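Local coordinates for NDP-N-acetyl-D-galactosaminuronic acid dehydrogenase (Methanosarcina mazei Go1, PDB 3G79), which is an NAD-dependent oxidoreductase of the UDP-glucose/GDP-mannose dehydrogenase family that oxidises a nucleotide-linked N-acetylated amino sugar, probably to its uronic acid, at the interface of chains A and B. Residues are numbered along the deposited sequence; one frame, centred on the assembly and turned at random. Chains: chain A/B, NDP-N-acetyl-D-galactosaminuronic acid dehydrogenase.

Contact 1 and contact 2 belong to one two-fold symmetric interface between identical chains, their C-alpha centres about 17 Å apart. They share no residue. Contact 1 is apolar and pairs the start of helix 321-345, with the loop before it, against the same stretch of the other chain. Contact 2 sets the loop around A:Arg280 and the end of helix 263-271 against helix 228-259 of chain B, and adds directional hydrogen bonds. Contact 1 straddles the two-fold axis, whereas contact 2 recurs with the chains exchanged. Together they fit the central-domain dimer typical of this family, although the structure alone does not establish the oligomer in solution.

Contact 1: the interface of chains A and B. Residues chain A 318-321, 324-325; chain B 314, 319-321, 324.
A:Leu324 and B:Leu324 meet methyl to methyl, CD2 of one 3.3 Å from CD2 of the other, their side chains sliding past each other in opposite directions. In B:Leu324, CG is anti to the backbone N (chi1 -162°), which carries the isobutyl group over to the backbone carbonyls of A:Ala318 and A:Asp319 and the first turn of the A helix. CG there lies 3.7 Å from CG1 of A:Ile321, and CD1 sits 3.5 Å from the carbonyl O of A:Asp319. A:Leu324 does the matching job in the other direction: its CD1 comes to 3.2 Å from the carbonyl O of B:Asp319 and 3.5 Å from the backbone N of B:Ile321. The side chain also passes at a slant over the CG2 branch of B:Ile321, where the modelled spacing is too short to be trusted. No hydrogen bond or salt bridge crosses the patch, so shape and apolar burial carry it. An alanine in place of A:Leu324 would probably open a gap between B:Ile321 and B:Leu324, leaving the CD2 methyl of B:Leu324 without its opposite number. Both leucines lie in the first turn of helix 321-345, and the aspartates belong to the loop leading into it; the two helix starts therefore face each other across the interface.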
ATOM      1  N   ALA A 318      -7.895 -18.129   8.026  1.00 49.10           N
ATOM      2  CA  ALA A 318      -7.423 -16.764   8.297  1.00 46.82           C
ATOM      3  C   ALA A 318      -5.930 -16.546   8.348  1.00 45.39           C
ATOM      4  O   ALA A 318      -5.188 -16.917   7.472  1.00 46.73           O
ATOM      5  CB  ALA A 318      -8.038 -16.259   9.622  1.00 46.33           C
ATOM      6  N   ASP A 319      -5.503 -15.963   9.448  1.00 43.49           N
ATOM      7  CA  ASP A 319      -4.281 -15.176   9.536  1.00 40.34           C
ATOM      8  C   ASP A 319      -4.657 -13.822   9.011  1.00 35.42           C
ATOM      9  O   ASP A 319      -5.086 -13.662   7.868  1.00 34.64           O
ATOM     10  CB  ASP A 319      -3.082 -15.790   8.817  1.00 42.43           C
ATOM     11  CG  ASP A 319      -2.428 -16.928   9.614  1.00 68.18           C
ATOM     12  OD1 ASP A 319      -3.102 -17.502  10.515  1.00 43.53           O
ATOM     13  OD2 ASP A 319      -1.244 -17.257   9.321  1.00 44.37           O
ATOM     14  N   SER A 320      -4.611 -12.876   9.935  1.00 32.08           N
ATOM     15  CA  SER A 320      -4.714 -11.485   9.659  1.00 28.39           C
ATOM     16  C   SER A 320      -3.584 -11.222   8.727  1.00 28.52           C
ATOM     17  O   SER A 320      -2.440 -11.668   8.959  1.00 28.71           O
ATOM     18  CB  SER A 320      -4.475 -10.735  10.943  1.00 27.20           C
ATOM     19  OG  SER A 320      -4.193  -9.363  10.734  1.00 20.62           O
ATOM     20  N   ILE A 321      -3.888 -10.496   7.664  1.00 28.31           N
ATOM     21  CA  ILE A 321      -2.843  -9.950   6.811  1.00 28.15           C
ATOM     22  C   ILE A 321      -1.755  -9.244   7.616  1.00 27.50           C
ATOM     23  O   ILE A 321      -0.587  -9.311   7.271  1.00 27.96           O
ATOM     24  CB  ILE A 321      -3.423  -8.970   5.773  1.00 27.62           C
ATOM     25  CG1 ILE A 321      -4.249  -9.745   4.754  1.00 24.93           C
ATOM     26  CG2 ILE A 321      -2.327  -8.258   5.049  1.00 24.68           C
ATOM     27  CD1 ILE A 321      -5.181  -8.876   4.009  1.00 27.65           C
ATOM     28  N   LEU A 324       0.747 -11.560   9.373  1.00 32.02           N
ATOM     29  CA  LEU A 324       1.667 -12.168   8.463  1.00 31.30           C
ATOM     30  C   LEU A 324       2.587 -11.169   7.795  1.00 31.12           C
ATOM     31  O   LEU A 324       3.692 -11.522   7.361  1.00 32.27           O
ATOM     32  CB  LEU A 324       0.938 -13.123   7.530  1.00 33.04           C
ATOM     33  CG  LEU A 324       1.109 -13.024   6.026  1.00 44.64           C
ATOM     34  CD1 LEU A 324       1.322 -14.388   5.347  1.00 34.88           C
ATOM     35  CD2 LEU A 324      -0.168 -12.386   5.572  1.00 34.78           C
ATOM     36  N   ALA A 325       2.218  -9.901   7.799  1.00 30.36           N
ATOM     37  CA  ALA A 325       3.246  -8.863   7.558  1.00 30.88           C
ATOM     38  C   ALA A 325       4.363  -8.860   8.627  1.00 32.22           C
ATOM     39  O   ALA A 325       5.563  -8.765   8.304  1.00 32.22           O
ATOM     40  CB  ALA A 325       2.631  -7.508   7.477  1.00 30.25           C
TER
ATOM     41  N   TYR B 314      11.353 -18.410   2.609  1.00 51.42           N
ATOM     42  CA  TYR B 314      10.184 -17.663   3.056  1.00 53.57           C
ATOM     43  C   TYR B 314       9.918 -18.313   4.397  1.00 54.75           C
ATOM     44  O   TYR B 314      10.325 -19.481   4.588  1.00 55.14           O
ATOM     45  CB  TYR B 314       8.995 -17.865   2.092  1.00 54.99           C
ATOM     46  CG  TYR B 314       7.846 -16.850   2.256  1.00 51.17           C
ATOM     47  CD1 TYR B 314       8.027 -15.486   1.947  1.00 56.43           C
ATOM     48  CD2 TYR B 314       6.580 -17.247   2.713  1.00 56.01           C
ATOM     49  CE1 TYR B 314       6.964 -14.533   2.103  1.00 50.62           C
ATOM     50  CE2 TYR B 314       5.527 -16.309   2.875  1.00 50.31           C
ATOM     51  CZ  TYR B 314       5.721 -14.956   2.553  1.00 56.50           C
ATOM     52  OH  TYR B 314       4.691 -14.029   2.698  1.00 49.38           O
ATOM     53  N   ASP B 319       0.666 -19.719   3.561  1.00 52.81           N
ATOM     54  CA  ASP B 319       0.200 -18.764   2.535  1.00 50.21           C
ATOM     55  C   ASP B 319       0.989 -17.492   2.576  1.00 45.97           C
ATOM     56  O   ASP B 319       1.400 -17.061   3.639  1.00 45.83           O
ATOM     57  CB  ASP B 319      -1.267 -18.393   2.728  1.00 51.39           C
ATOM     58  CG  ASP B 319      -2.206 -19.504   2.311  1.00 70.90           C
ATOM     59  OD1 ASP B 319      -1.798 -20.362   1.490  1.00 52.24           O
ATOM     60  OD2 ASP B 319      -3.355 -19.509   2.806  1.00 52.62           O
ATOM     61  N   SER B 320       1.175 -16.889   1.409  1.00 42.59           N
ATOM     62  CA  SER B 320       1.832 -15.603   1.287  1.00 38.75           C
ATOM     63  C   SER B 320       0.804 -14.486   1.459  1.00 36.92           C
ATOM     64  O   SER B 320      -0.359 -14.655   1.097  1.00 37.00           O
ATOM     65  CB  SER B 320       2.462 -15.505  -0.076  1.00 37.69           C
ATOM     66  OG  SER B 320       1.489 -15.270  -1.076  1.00 37.87           O
ATOM     67  N   ILE B 321       1.220 -13.335   1.982  1.00 34.89           N
ATOM     68  CA  ILE B 321       0.298 -12.210   2.102  1.00 33.18           C
ATOM     69  C   ILE B 321      -0.538 -11.964   0.839  1.00 30.94           C
ATOM     70  O   ILE B 321      -1.625 -11.420   0.924  1.00 30.98           O
ATOM     71  CB  ILE B 321       1.005 -10.914   2.425  1.00 33.97           C
ATOM     72  CG1 ILE B 321       2.204 -10.741   1.518  1.00 31.37           C
ATOM     73  CG2 ILE B 321       1.499 -10.898   3.850  1.00 32.67           C
ATOM     74  CD1 ILE B 321       3.159  -9.763   2.090  1.00 35.19           C
ATOM     75  N   LEU B 324      -3.234 -14.358   0.864  1.00 29.44           N
ATOM     76  CA  LEU B 324      -4.123 -13.904   1.921  1.00 29.78           C
ATOM     77  C   LEU B 324      -5.002 -12.747   1.466  1.00 28.70           C
ATOM     78  O   LEU B 324      -6.203 -12.709   1.766  1.00 29.02           O
ATOM     79  CB  LEU B 324      -3.340 -13.533   3.168  1.00 31.16           C
ATOM     80  CG  LEU B 324      -4.160 -13.468   4.452  1.00 42.38           C
ATOM     81  CD1 LEU B 324      -5.127 -14.616   4.548  1.00 31.65           C
ATOM     82  CD2 LEU B 324      -3.226 -13.511   5.635  1.00 32.33           C
TER

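Contact 2: the interface of chains A and B. Residues chain A 270, 279-280, 282; chain B 238, 241-242, 245.
A:Arg280 lies across one flank of the long B helix 228-259, touching B:Glu238, B:Phe241, B:Arg242 and B:Gln245, in the central-domain region of the UDP-glucose/GDP-mannose dehydrogenase family. Two hydrogen bonds tie the loop to the helix. NH1 of the A:Arg280 guanidinium donates to the backbone carbonyl O of B:Glu238 at 3.0 Å, almost straight (162° at the hydrogen). The acceptor is close to the guanidinium plane, but the donor stands well above the carbonyl plane, 61° out of it, away from the lone-pair directions. One helical turn further on, the backbone N of B:Arg242 is 3.3 Å from this same O of B:Glu238. The second bond runs the other way: the side-chain amide NE2 of B:Gln245 donates to the carbonyl O of A:Thr279 at 3.2 Å, meeting a lone pair in the carbonyl plane. The stretch of B:Gln245 beyond CG is extended (chi2 167°), which carries the amide from the helix out to the A loop.

Apolar and van der Waals packing fills in around these bonds. The A:Arg280 chain is bent at chi2 and chi3, which brings its CG against the helix, 3.7 Å from CB of B:Phe241, and the amide OE1 of B:Gln245 comes 3.3 Å from that CG. CB of B:Arg242 lies over one face of the A:Arg280 guanidinium, toward its rim, 3.6 Å from NH1. A:Val282 crosses B:Phe241 at roughly a right angle, its CG1 methyl 4.1 Å from the ring atom CE2, while A:Val270 flanks the backbone of B:Glu238 with CG2.

Charges are near but not paired. The carboxylate OE2 of B:Glu238 is 5.9 Å from NH1 of A:Arg280, too far for a salt bridge, but it may offset some of the repulsion between the A:Arg280 and B:Arg242 guanidinium groups, which come close to one another.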
ATOM      1  N   VAL A 270       6.837  -0.802 -11.378  1.00 30.59           N
ATOM      2  CA  VAL A 270       5.589  -0.621 -10.628  1.00 31.93           C
ATOM      3  C   VAL A 270       5.313   0.856 -10.283  1.00 34.41           C
ATOM      4  O   VAL A 270       4.199   1.374 -10.443  1.00 36.01           O
ATOM      5  CB  VAL A 270       5.605  -1.393  -9.287  1.00 31.82           C
ATOM      6  CG1 VAL A 270       4.479  -0.941  -8.409  1.00 16.22           C
ATOM      7  CG2 VAL A 270       5.487  -2.875  -9.477  1.00 16.75           C
ATOM      8  N   THR A 279      -1.353   5.278  -7.321  1.00 38.60           N
ATOM      9  CA  THR A 279      -0.030   4.859  -6.813  1.00 38.87           C
ATOM     10  C   THR A 279      -0.118   3.590  -5.986  1.00 37.76           C
ATOM     11  O   THR A 279      -1.044   3.416  -5.191  1.00 38.22           O
ATOM     12  CB  THR A 279       0.696   5.878  -5.818  1.00 40.02           C
ATOM     13  OG1 THR A 279      -0.016   7.121  -5.680  1.00 45.85           O
ATOM     14  CG2 THR A 279       2.164   6.091  -6.206  1.00 45.20           C
ATOM     15  N   ARG A 280       0.867   2.724  -6.155  1.00 36.48           N
ATOM     16  CA  ARG A 280       1.033   1.584  -5.281  1.00 34.79           C
ATOM     17  C   ARG A 280       1.941   1.969  -4.132  1.00 34.14           C
ATOM     18  O   ARG A 280       2.137   1.197  -3.210  1.00 33.79           O
ATOM     19  CB  ARG A 280       1.592   0.397  -6.060  1.00 33.84           C
ATOM     20  CG  ARG A 280       0.494  -0.515  -6.572  1.00 28.85           C
ATOM     21  CD  ARG A 280       0.368  -0.580  -8.087  1.00 33.22           C
ATOM     22  NE  ARG A 280      -0.584   0.379  -8.576  1.00 26.35           N
ATOM     23  CZ  ARG A 280      -1.568   0.137  -9.453  1.00 33.11           C
ATOM     24  NH1 ARG A 280      -1.752  -1.057  -9.957  1.00 23.67           N
ATOM     25  NH2 ARG A 280      -2.383   1.131  -9.806  1.00 24.68           N
ATOM     26  N   VAL A 282       5.133   2.222  -3.475  1.00 32.31           N
ATOM     27  CA  VAL A 282       6.086   1.135  -3.190  1.00 31.87           C
ATOM     28  C   VAL A 282       7.346   1.593  -2.442  1.00 31.76           C
ATOM     29  O   VAL A 282       8.144   2.405  -2.946  1.00 31.54           O
ATOM     30  CB  VAL A 282       6.542   0.434  -4.493  1.00 30.98           C
ATOM     31  CG1 VAL A 282       7.353  -0.808  -4.194  1.00 36.06           C
ATOM     32  CG2 VAL A 282       5.367   0.049  -5.315  1.00 37.10           C
TER
ATOM     33  N   GLU B 238       2.397  -5.075 -10.241  1.00 29.31           N
ATOM     34  CA  GLU B 238       1.554  -3.914 -10.149  1.00 30.35           C
ATOM     35  C   GLU B 238       0.126  -4.303  -9.758  1.00 29.69           C
ATOM     36  O   GLU B 238      -0.474  -3.643  -8.966  1.00 29.07           O
ATOM     37  CB  GLU B 238       1.601  -3.037 -11.413  1.00 31.98           C
ATOM     38  CG  GLU B 238       1.332  -3.734 -12.698  1.00 29.15           C
ATOM     39  CD  GLU B 238       1.649  -2.847 -13.907  1.00 34.02           C
ATOM     40  OE1 GLU B 238       2.641  -2.068 -13.855  1.00 28.76           O
ATOM     41  OE2 GLU B 238       0.893  -2.933 -14.908  1.00 29.60           O
ATOM     42  N   PHE B 241       0.061  -5.884  -5.950  1.00 32.64           N
ATOM     43  CA  PHE B 241       0.169  -4.797  -4.935  1.00 32.55           C
ATOM     44  C   PHE B 241      -1.112  -3.966  -4.770  1.00 31.84           C
ATOM     45  O   PHE B 241      -1.515  -3.635  -3.653  1.00 30.51           O
ATOM     46  CB  PHE B 241       1.323  -3.883  -5.290  1.00 33.05           C
ATOM     47  CG  PHE B 241       2.648  -4.346  -4.756  1.00 38.24           C
ATOM     48  CD1 PHE B 241       3.090  -5.670  -4.955  1.00 34.74           C
ATOM     49  CD2 PHE B 241       3.480  -3.457  -4.085  1.00 34.24           C
ATOM     50  CE1 PHE B 241       4.282  -6.091  -4.456  1.00 38.08           C
ATOM     51  CE2 PHE B 241       4.710  -3.868  -3.594  1.00 37.76           C
ATOM     52  CZ  PHE B 241       5.118  -5.170  -3.780  1.00 35.26           C
ATOM     53  N   ARG B 242      -1.755  -3.606  -5.884  1.00 31.96           N
ATOM     54  CA  ARG B 242      -3.006  -2.920  -5.740  1.00 31.99           C
ATOM     55  C   ARG B 242      -4.028  -3.837  -5.027  1.00 30.85           C
ATOM     56  O   ARG B 242      -4.727  -3.420  -4.109  1.00 30.26           O
ATOM     57  CB  ARG B 242      -3.518  -2.364  -7.057  1.00 32.94           C
ATOM     58  CG  ARG B 242      -5.009  -2.144  -7.009  1.00 55.09           C
ATOM     59  CD  ARG B 242      -5.528  -1.319  -8.123  1.00 35.00           C
ATOM     60  NE  ARG B 242      -5.871   0.005  -7.653  1.00 55.84           N
ATOM     61  CZ  ARG B 242      -6.962   0.639  -8.033  1.00 36.54           C
ATOM     62  NH1 ARG B 242      -7.818   0.050  -8.873  1.00 56.33           N
ATOM     63  NH2 ARG B 242      -7.209   1.851  -7.566  1.00 56.24           N
ATOM     64  N   GLN B 245      -3.393  -3.756  -1.361  1.00 29.82           N
ATOM     65  CA  GLN B 245      -3.840  -2.493  -0.816  1.00 30.40           C
ATOM     66  C   GLN B 245      -5.371  -2.595  -0.522  1.00 29.61           C
ATOM     67  O   GLN B 245      -5.829  -2.275   0.613  1.00 30.46           O
ATOM     68  CB  GLN B 245      -3.560  -1.333  -1.805  1.00 31.97           C
ATOM     69  CG  GLN B 245      -2.147  -0.727  -1.836  1.00 25.91           C
ATOM     70  CD  GLN B 245      -1.981   0.146  -3.053  1.00 32.96           C
ATOM     71  OE1 GLN B 245      -1.759  -0.348  -4.185  1.00 26.87           O
ATOM     72  NE2 GLN B 245      -2.094   1.460  -2.850  1.00 26.80           N
TER